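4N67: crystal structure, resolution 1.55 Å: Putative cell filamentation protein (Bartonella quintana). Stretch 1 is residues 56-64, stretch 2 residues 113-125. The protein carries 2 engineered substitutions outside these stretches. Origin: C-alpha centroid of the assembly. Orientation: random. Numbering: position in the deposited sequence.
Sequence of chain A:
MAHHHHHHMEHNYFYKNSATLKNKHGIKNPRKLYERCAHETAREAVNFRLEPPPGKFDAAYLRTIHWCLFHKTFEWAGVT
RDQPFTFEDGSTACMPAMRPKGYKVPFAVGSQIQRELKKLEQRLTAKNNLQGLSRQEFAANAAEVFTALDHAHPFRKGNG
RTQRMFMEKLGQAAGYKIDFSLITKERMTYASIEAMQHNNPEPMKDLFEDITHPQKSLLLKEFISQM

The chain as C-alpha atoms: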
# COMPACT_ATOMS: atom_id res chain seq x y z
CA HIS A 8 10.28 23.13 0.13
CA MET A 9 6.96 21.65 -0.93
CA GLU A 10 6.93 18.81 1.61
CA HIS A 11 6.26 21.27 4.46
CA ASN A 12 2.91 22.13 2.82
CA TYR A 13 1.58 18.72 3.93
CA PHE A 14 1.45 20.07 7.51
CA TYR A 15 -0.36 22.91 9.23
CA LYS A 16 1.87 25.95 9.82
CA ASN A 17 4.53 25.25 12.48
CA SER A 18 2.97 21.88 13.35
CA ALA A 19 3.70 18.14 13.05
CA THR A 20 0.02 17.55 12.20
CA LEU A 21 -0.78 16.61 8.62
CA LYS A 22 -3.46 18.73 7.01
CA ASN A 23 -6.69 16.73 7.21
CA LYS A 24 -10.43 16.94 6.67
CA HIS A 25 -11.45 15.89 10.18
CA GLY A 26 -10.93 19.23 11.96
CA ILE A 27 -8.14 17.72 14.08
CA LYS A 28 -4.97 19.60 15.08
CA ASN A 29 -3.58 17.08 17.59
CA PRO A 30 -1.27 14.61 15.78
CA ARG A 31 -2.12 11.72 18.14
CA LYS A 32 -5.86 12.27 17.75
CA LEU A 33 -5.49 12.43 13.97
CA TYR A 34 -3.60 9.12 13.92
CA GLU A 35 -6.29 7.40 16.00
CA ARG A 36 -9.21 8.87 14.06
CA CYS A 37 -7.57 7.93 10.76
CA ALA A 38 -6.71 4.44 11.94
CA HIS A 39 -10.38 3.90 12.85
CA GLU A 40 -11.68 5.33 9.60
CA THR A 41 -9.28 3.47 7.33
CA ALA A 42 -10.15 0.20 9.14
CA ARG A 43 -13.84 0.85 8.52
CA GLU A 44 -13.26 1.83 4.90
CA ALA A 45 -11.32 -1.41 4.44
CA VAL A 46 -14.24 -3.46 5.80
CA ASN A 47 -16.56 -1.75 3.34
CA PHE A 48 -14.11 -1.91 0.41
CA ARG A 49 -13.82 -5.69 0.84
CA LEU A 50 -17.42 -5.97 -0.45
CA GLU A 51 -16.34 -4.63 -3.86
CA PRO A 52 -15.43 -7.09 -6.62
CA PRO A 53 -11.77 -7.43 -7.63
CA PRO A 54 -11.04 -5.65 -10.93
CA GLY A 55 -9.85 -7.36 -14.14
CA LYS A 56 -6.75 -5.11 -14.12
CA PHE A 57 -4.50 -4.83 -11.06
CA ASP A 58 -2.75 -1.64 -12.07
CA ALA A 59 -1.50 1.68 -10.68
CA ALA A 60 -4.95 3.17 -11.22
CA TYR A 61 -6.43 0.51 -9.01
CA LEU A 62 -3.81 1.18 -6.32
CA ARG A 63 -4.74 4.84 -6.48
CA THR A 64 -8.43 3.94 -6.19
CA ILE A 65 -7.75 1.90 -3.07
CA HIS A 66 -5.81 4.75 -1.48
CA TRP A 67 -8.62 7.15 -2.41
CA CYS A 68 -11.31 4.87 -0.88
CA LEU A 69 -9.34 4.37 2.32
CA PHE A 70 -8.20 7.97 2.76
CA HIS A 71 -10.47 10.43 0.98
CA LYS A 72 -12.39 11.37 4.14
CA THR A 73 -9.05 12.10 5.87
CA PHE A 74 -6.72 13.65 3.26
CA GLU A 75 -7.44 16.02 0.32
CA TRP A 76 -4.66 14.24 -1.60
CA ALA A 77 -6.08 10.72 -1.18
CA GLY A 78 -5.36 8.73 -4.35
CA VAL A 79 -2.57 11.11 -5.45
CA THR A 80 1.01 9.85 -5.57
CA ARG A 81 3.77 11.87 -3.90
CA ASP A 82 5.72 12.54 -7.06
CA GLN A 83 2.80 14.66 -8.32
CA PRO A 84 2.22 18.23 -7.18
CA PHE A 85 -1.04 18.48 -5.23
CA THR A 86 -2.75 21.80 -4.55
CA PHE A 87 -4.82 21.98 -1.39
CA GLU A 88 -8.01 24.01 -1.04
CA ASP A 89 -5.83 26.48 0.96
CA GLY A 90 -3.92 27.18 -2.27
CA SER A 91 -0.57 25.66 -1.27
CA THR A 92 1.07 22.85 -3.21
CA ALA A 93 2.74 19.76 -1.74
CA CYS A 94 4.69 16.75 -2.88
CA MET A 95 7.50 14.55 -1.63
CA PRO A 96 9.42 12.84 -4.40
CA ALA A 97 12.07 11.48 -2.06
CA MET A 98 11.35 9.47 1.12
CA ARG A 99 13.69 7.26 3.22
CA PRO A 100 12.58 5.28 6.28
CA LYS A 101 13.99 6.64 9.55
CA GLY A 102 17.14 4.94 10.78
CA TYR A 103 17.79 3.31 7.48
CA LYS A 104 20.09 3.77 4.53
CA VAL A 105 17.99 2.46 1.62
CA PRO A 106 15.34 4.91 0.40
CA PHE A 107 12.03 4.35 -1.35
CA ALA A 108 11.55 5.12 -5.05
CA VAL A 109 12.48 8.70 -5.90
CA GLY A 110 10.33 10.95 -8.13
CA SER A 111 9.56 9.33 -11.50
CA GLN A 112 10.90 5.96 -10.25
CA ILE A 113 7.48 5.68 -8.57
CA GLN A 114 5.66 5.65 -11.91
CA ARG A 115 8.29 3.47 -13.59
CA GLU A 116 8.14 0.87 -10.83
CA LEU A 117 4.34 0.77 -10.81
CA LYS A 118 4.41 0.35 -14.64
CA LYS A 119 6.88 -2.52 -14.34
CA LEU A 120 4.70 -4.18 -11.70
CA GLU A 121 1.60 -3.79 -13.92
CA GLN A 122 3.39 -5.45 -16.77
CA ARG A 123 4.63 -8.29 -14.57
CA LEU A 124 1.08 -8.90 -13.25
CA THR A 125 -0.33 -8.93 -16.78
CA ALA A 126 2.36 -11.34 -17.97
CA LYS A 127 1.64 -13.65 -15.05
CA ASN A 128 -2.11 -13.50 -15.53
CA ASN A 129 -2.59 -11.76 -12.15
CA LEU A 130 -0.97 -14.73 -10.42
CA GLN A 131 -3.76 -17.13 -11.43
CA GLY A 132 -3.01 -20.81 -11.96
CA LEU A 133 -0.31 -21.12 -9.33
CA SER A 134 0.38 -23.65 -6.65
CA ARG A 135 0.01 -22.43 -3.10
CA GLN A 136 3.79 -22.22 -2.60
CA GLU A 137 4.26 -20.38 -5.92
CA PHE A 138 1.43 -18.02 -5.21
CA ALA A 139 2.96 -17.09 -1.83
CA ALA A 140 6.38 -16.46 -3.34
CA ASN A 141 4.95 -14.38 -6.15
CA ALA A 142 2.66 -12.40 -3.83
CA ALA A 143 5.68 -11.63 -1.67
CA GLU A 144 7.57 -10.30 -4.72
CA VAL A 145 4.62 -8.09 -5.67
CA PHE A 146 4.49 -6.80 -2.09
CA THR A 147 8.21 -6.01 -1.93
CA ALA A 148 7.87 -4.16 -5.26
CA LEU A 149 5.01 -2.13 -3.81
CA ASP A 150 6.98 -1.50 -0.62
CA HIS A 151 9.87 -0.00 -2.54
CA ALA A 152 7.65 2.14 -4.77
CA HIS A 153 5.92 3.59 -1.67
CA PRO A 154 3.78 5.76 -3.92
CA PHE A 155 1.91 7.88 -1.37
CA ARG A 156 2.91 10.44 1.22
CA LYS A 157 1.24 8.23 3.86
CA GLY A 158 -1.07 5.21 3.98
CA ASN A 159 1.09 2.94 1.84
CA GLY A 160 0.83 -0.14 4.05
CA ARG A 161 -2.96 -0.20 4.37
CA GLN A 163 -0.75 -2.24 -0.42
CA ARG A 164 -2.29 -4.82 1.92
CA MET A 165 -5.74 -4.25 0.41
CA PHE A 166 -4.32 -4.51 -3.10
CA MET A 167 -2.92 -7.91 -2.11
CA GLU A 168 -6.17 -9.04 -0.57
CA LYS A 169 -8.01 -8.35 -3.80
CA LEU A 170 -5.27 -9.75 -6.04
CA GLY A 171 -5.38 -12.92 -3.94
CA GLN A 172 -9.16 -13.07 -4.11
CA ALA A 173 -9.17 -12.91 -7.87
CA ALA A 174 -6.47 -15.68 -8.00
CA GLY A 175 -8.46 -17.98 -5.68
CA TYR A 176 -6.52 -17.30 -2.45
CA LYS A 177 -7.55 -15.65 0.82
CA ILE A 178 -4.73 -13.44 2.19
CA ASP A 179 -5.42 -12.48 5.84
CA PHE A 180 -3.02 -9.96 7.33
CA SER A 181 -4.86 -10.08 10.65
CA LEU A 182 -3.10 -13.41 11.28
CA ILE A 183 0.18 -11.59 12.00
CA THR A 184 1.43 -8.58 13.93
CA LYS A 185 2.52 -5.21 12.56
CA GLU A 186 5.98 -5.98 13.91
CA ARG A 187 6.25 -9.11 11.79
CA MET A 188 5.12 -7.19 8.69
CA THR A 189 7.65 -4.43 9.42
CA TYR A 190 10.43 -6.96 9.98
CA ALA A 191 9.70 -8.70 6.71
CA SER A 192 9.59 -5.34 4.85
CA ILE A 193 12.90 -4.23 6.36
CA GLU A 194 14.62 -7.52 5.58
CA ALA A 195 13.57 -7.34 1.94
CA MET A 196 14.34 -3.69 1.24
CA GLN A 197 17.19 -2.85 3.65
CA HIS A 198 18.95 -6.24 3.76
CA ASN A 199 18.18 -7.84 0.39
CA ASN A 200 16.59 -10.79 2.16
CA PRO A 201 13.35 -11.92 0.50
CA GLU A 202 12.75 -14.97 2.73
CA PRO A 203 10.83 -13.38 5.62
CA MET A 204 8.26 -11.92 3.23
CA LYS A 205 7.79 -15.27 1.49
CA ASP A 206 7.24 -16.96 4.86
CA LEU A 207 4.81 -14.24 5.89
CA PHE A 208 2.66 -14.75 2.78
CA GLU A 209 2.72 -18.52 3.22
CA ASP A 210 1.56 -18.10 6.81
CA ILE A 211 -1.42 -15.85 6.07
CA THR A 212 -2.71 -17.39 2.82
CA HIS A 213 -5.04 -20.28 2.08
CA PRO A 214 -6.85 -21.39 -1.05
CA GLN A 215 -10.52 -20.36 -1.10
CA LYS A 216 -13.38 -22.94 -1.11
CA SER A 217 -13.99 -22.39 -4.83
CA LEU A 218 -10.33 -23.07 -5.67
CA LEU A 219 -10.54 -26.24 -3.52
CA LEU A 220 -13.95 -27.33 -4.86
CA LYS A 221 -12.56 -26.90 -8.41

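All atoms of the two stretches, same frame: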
# COMPACT_ATOMS: atom_id res chain seq x y z
N LYS A 56 -8.11 -5.64 -14.04
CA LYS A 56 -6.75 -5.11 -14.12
C LYS A 56 -6.25 -4.65 -12.75
O LYS A 56 -6.85 -3.78 -12.10
CB LYS A 56 -6.65 -3.88 -15.02
CG LYS A 56 -6.80 -4.10 -16.49
CD LYS A 56 -6.45 -2.78 -17.18
CE LYS A 56 -6.95 -2.75 -18.59
NZ LYS A 56 -6.38 -3.86 -19.39
N PHE A 57 -5.13 -5.22 -12.33
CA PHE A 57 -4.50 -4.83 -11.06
C PHE A 57 -3.36 -3.90 -11.41
O PHE A 57 -2.21 -4.31 -11.63
CB PHE A 57 -4.05 -6.08 -10.29
CG PHE A 57 -5.20 -6.83 -9.69
CD1 PHE A 57 -5.88 -7.80 -10.41
CD2 PHE A 57 -5.61 -6.53 -8.40
CE1 PHE A 57 -6.96 -8.44 -9.84
CE2 PHE A 57 -6.69 -7.16 -7.85
CZ PHE A 57 -7.36 -8.12 -8.56
N ASP A 58 -3.68 -2.62 -11.56
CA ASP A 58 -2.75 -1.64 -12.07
C ASP A 58 -2.56 -0.45 -11.13
O ASP A 58 -3.14 -0.40 -10.03
CB ASP A 58 -3.17 -1.20 -13.48
CG ASP A 58 -4.58 -0.56 -13.55
OD1 ASP A 58 -5.19 -0.35 -12.49
OD2 ASP A 58 -5.02 -0.28 -14.71
N ALA A 59 -1.73 0.51 -11.53
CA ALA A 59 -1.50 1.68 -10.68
C ALA A 59 -2.78 2.46 -10.41
O ALA A 59 -2.99 3.01 -9.32
CB ALA A 59 -0.45 2.56 -11.31
N ALA A 60 -3.66 2.51 -11.40
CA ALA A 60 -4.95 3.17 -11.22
C ALA A 60 -5.75 2.51 -10.13
O ALA A 60 -6.39 3.18 -9.34
CB ALA A 60 -5.75 3.19 -12.49
N TYR A 61 -5.72 1.19 -10.08
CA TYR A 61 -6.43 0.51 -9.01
C TYR A 61 -5.82 0.83 -7.65
O TYR A 61 -6.54 1.02 -6.66
CB TYR A 61 -6.50 -1.00 -9.30
CG TYR A 61 -7.35 -1.77 -8.32
CD1 TYR A 61 -8.69 -1.46 -8.11
CD2 TYR A 61 -6.81 -2.83 -7.60
CE1 TYR A 61 -9.46 -2.18 -7.20
CE2 TYR A 61 -7.56 -3.56 -6.70
CZ TYR A 61 -8.88 -3.24 -6.50
OH TYR A 61 -9.62 -3.99 -5.62
N LEU A 62 -4.48 0.83 -7.57
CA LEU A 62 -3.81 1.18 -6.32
C LEU A 62 -4.22 2.57 -5.87
O LEU A 62 -4.52 2.78 -4.69
CB LEU A 62 -2.31 1.05 -6.48
CG LEU A 62 -1.50 1.13 -5.21
CD1 LEU A 62 -1.54 -0.18 -4.45
CD2 LEU A 62 -0.06 1.48 -5.53
N ARG A 63 -4.28 3.51 -6.82
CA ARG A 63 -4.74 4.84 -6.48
C ARG A 63 -6.20 4.87 -5.99
O ARG A 63 -6.55 5.58 -5.05
CB ARG A 63 -4.56 5.77 -7.68
CG ARG A 63 -3.10 6.09 -7.99
CD ARG A 63 -2.98 7.05 -9.17
NE ARG A 63 -1.63 7.58 -9.30
CZ ARG A 63 -0.66 7.08 -10.05
NH1 ARG A 63 -0.85 6.04 -10.85
NH2 ARG A 63 0.52 7.69 -10.06
N THR A 64 -7.04 4.07 -6.63
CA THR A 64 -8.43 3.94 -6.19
C THR A 64 -8.53 3.41 -4.76
O THR A 64 -9.30 3.93 -3.96
CB THR A 64 -9.22 3.07 -7.14
OG1 THR A 64 -9.43 3.80 -8.36
CG2 THR A 64 -10.55 2.69 -6.58
N ILE A 113 8.75 6.17 -9.12
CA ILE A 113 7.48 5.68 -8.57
C ILE A 113 6.64 5.20 -9.74
O ILE A 113 6.15 4.09 -9.72
CB ILE A 113 6.73 6.75 -7.78
CG1 ILE A 113 7.52 7.15 -6.51
CG2 ILE A 113 5.32 6.29 -7.43
CD1 ILE A 113 6.90 8.34 -5.78
N GLN A 114 6.49 6.04 -10.75
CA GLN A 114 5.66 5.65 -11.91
C GLN A 114 6.27 4.48 -12.68
O GLN A 114 5.55 3.56 -13.11
CB GLN A 114 5.48 6.83 -12.86
CG GLN A 114 4.72 8.03 -12.29
CD GLN A 114 3.44 7.67 -11.57
OE1 GLN A 114 2.64 6.83 -12.02
NE2 GLN A 114 3.23 8.31 -10.43
N ARG A 115 7.59 4.52 -12.85
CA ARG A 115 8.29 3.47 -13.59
C ARG A 115 8.15 2.12 -12.90
O ARG A 115 7.92 1.09 -13.55
CB ARG A 115 9.78 3.83 -13.82
CG ARG A 115 10.05 4.83 -14.94
CD ARG A 115 11.54 5.16 -15.11
NE ARG A 115 11.86 6.42 -14.42
CZ ARG A 115 12.82 6.62 -13.52
NH1 ARG A 115 12.93 7.82 -12.97
NH2 ARG A 115 13.66 5.67 -13.17
N GLU A 116 8.30 2.11 -11.57
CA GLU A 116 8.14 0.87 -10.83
C GLU A 116 6.71 0.35 -10.85
O GLU A 116 6.51 -0.85 -10.92
CB GLU A 116 8.66 1.02 -9.40
CG GLU A 116 10.17 1.20 -9.37
CD GLU A 116 10.76 1.43 -8.00
OE1 GLU A 116 10.15 1.00 -7.01
OE2 GLU A 116 11.88 2.02 -7.92
N LEU A 117 5.72 1.22 -10.74
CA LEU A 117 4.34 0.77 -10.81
C LEU A 117 4.03 0.23 -12.21
O LEU A 117 3.32 -0.77 -12.32
CB LEU A 117 3.37 1.90 -10.47
CG LEU A 117 3.46 2.33 -9.01
CD1 LEU A 117 2.57 3.52 -8.77
CD2 LEU A 117 3.12 1.19 -8.06
N LYS A 118 4.56 0.87 -13.26
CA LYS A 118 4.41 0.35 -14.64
C LYS A 118 5.01 -1.03 -14.80
O LYS A 118 4.37 -1.93 -15.37
CB LYS A 118 5.03 1.31 -15.66
N LYS A 119 6.22 -1.22 -14.27
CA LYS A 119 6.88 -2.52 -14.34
C LYS A 119 6.09 -3.60 -13.62
O LYS A 119 5.98 -4.73 -14.11
CB LYS A 119 8.33 -2.45 -13.81
N LEU A 120 5.53 -3.25 -12.46
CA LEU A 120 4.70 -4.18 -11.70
C LEU A 120 3.44 -4.56 -12.47
O LEU A 120 3.10 -5.74 -12.55
CB LEU A 120 4.38 -3.61 -10.32
CG LEU A 120 3.50 -4.52 -9.47
CD1 LEU A 120 4.09 -5.92 -9.26
CD2 LEU A 120 3.24 -3.81 -8.15
N GLU A 121 2.77 -3.56 -13.06
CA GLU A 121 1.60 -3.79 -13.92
C GLU A 121 1.90 -4.78 -15.01
O GLU A 121 1.16 -5.72 -15.24
CB GLU A 121 1.18 -2.52 -14.64
CG GLU A 121 0.52 -1.49 -13.81
CD GLU A 121 0.08 -0.28 -14.61
OE1 GLU A 121 0.28 -0.21 -15.85
OE2 GLU A 121 -0.49 0.62 -13.99
N GLN A 122 3.00 -4.56 -15.69
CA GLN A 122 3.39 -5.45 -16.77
C GLN A 122 3.69 -6.86 -16.29
O GLN A 122 3.35 -7.85 -16.97
CB GLN A 122 4.59 -4.88 -17.50
CG GLN A 122 4.27 -3.59 -18.25
CD GLN A 122 5.51 -2.90 -18.76
OE1 GLN A 122 6.56 -2.94 -18.13
NE2 GLN A 122 5.41 -2.30 -19.94
N ARG A 123 4.33 -6.97 -15.13
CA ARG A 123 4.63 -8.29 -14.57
C ARG A 123 3.31 -9.01 -14.21
O ARG A 123 3.14 -10.22 -14.51
CB ARG A 123 5.58 -8.17 -13.36
CG ARG A 123 7.04 -7.94 -13.76
CD ARG A 123 8.03 -8.04 -12.59
NE ARG A 123 8.13 -6.76 -11.88
CZ ARG A 123 7.81 -6.52 -10.60
NH1 ARG A 123 7.38 -7.48 -9.77
NH2 ARG A 123 7.96 -5.30 -10.14
N LEU A 124 2.36 -8.28 -13.61
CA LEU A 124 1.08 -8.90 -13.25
C LEU A 124 0.34 -9.35 -14.49
O LEU A 124 -0.23 -10.45 -14.52
CB LEU A 124 0.21 -8.00 -12.37
CG LEU A 124 0.74 -7.86 -10.96
CD1 LEU A 124 0.02 -6.71 -10.28
CD2 LEU A 124 0.57 -9.17 -10.21
N THR A 125 0.35 -8.53 -15.54
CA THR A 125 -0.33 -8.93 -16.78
C THR A 125 0.33 -10.16 -17.36
O THR A 125 -0.35 -11.12 -17.78
CB THR A 125 -0.33 -7.80 -17.82
OG1 THR A 125 -1.08 -6.69 -17.31
CG2 THR A 125 -0.97 -8.30 -19.12
O HOH W 1 -1.69 -4.99 -14.51
O HOH W 2 -2.78 2.24 -14.30

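The contact is anchored where the helix beginning at Ala59 meets the side of the helix running through residues 113-125. The backbone nitrogens of a helix's first turn have no carbonyl partners within the helix, and here a carboxylate from the neighbouring helix answers one of them: Ala59 N donates to Glu121 OE2 at 2.8 Å, with a nearly straight N-H...O angle of 169°. Glutamate suits the place because its chain is long enough: although its CA-to-CB bond points sideways, chi1 m and chi2 t extend it so that the carboxylate, a strong acceptor, reaches the amide. The same oxygen, Glu121 OE2, accepts from water 2 at 2.8 Å, and that water accepts from Ala60 N at 3.0 Å, so one oxygen serves two successive amides. Asp58 serves the next: as N-cap, its OD1 accepts from Tyr61 N at 2.9 Å, the short side chain folding back over its own helix.

One turn further along, Arg63 NH2 donates to Gln114 OE1 at 3.0 Å, again at 169°. Arginine brings a multi-donor guanidinium on a long chain and glutamine a carbonyl acceptor, so two chains that start sideways meet at their tips. Gln114 NE2 also lies 2.8 Å from Arg63 NH2, but both are donors and no hydrogen bond joins them. At the other end of the contact, water 1 donates to Phe57 O and Glu121 O, each 3.0 Å away.

Apolar packing lies beside these polar links. Ala59 points toward the other helix, and its small methyl lets the backbones come close: Ala59 CB is 4.0 Å from Leu117 CB. Leu62 extends this patch, with Leu62 CD2 4.1 Å from Leu117 CD2. Leu124 reaches the loop, its CD1 4.1 Å from Phe57 CB, while the Phe57 ring leads away. The helices' N-to-C directions make an angle of 113°, and the two stretches together bury 367 Å².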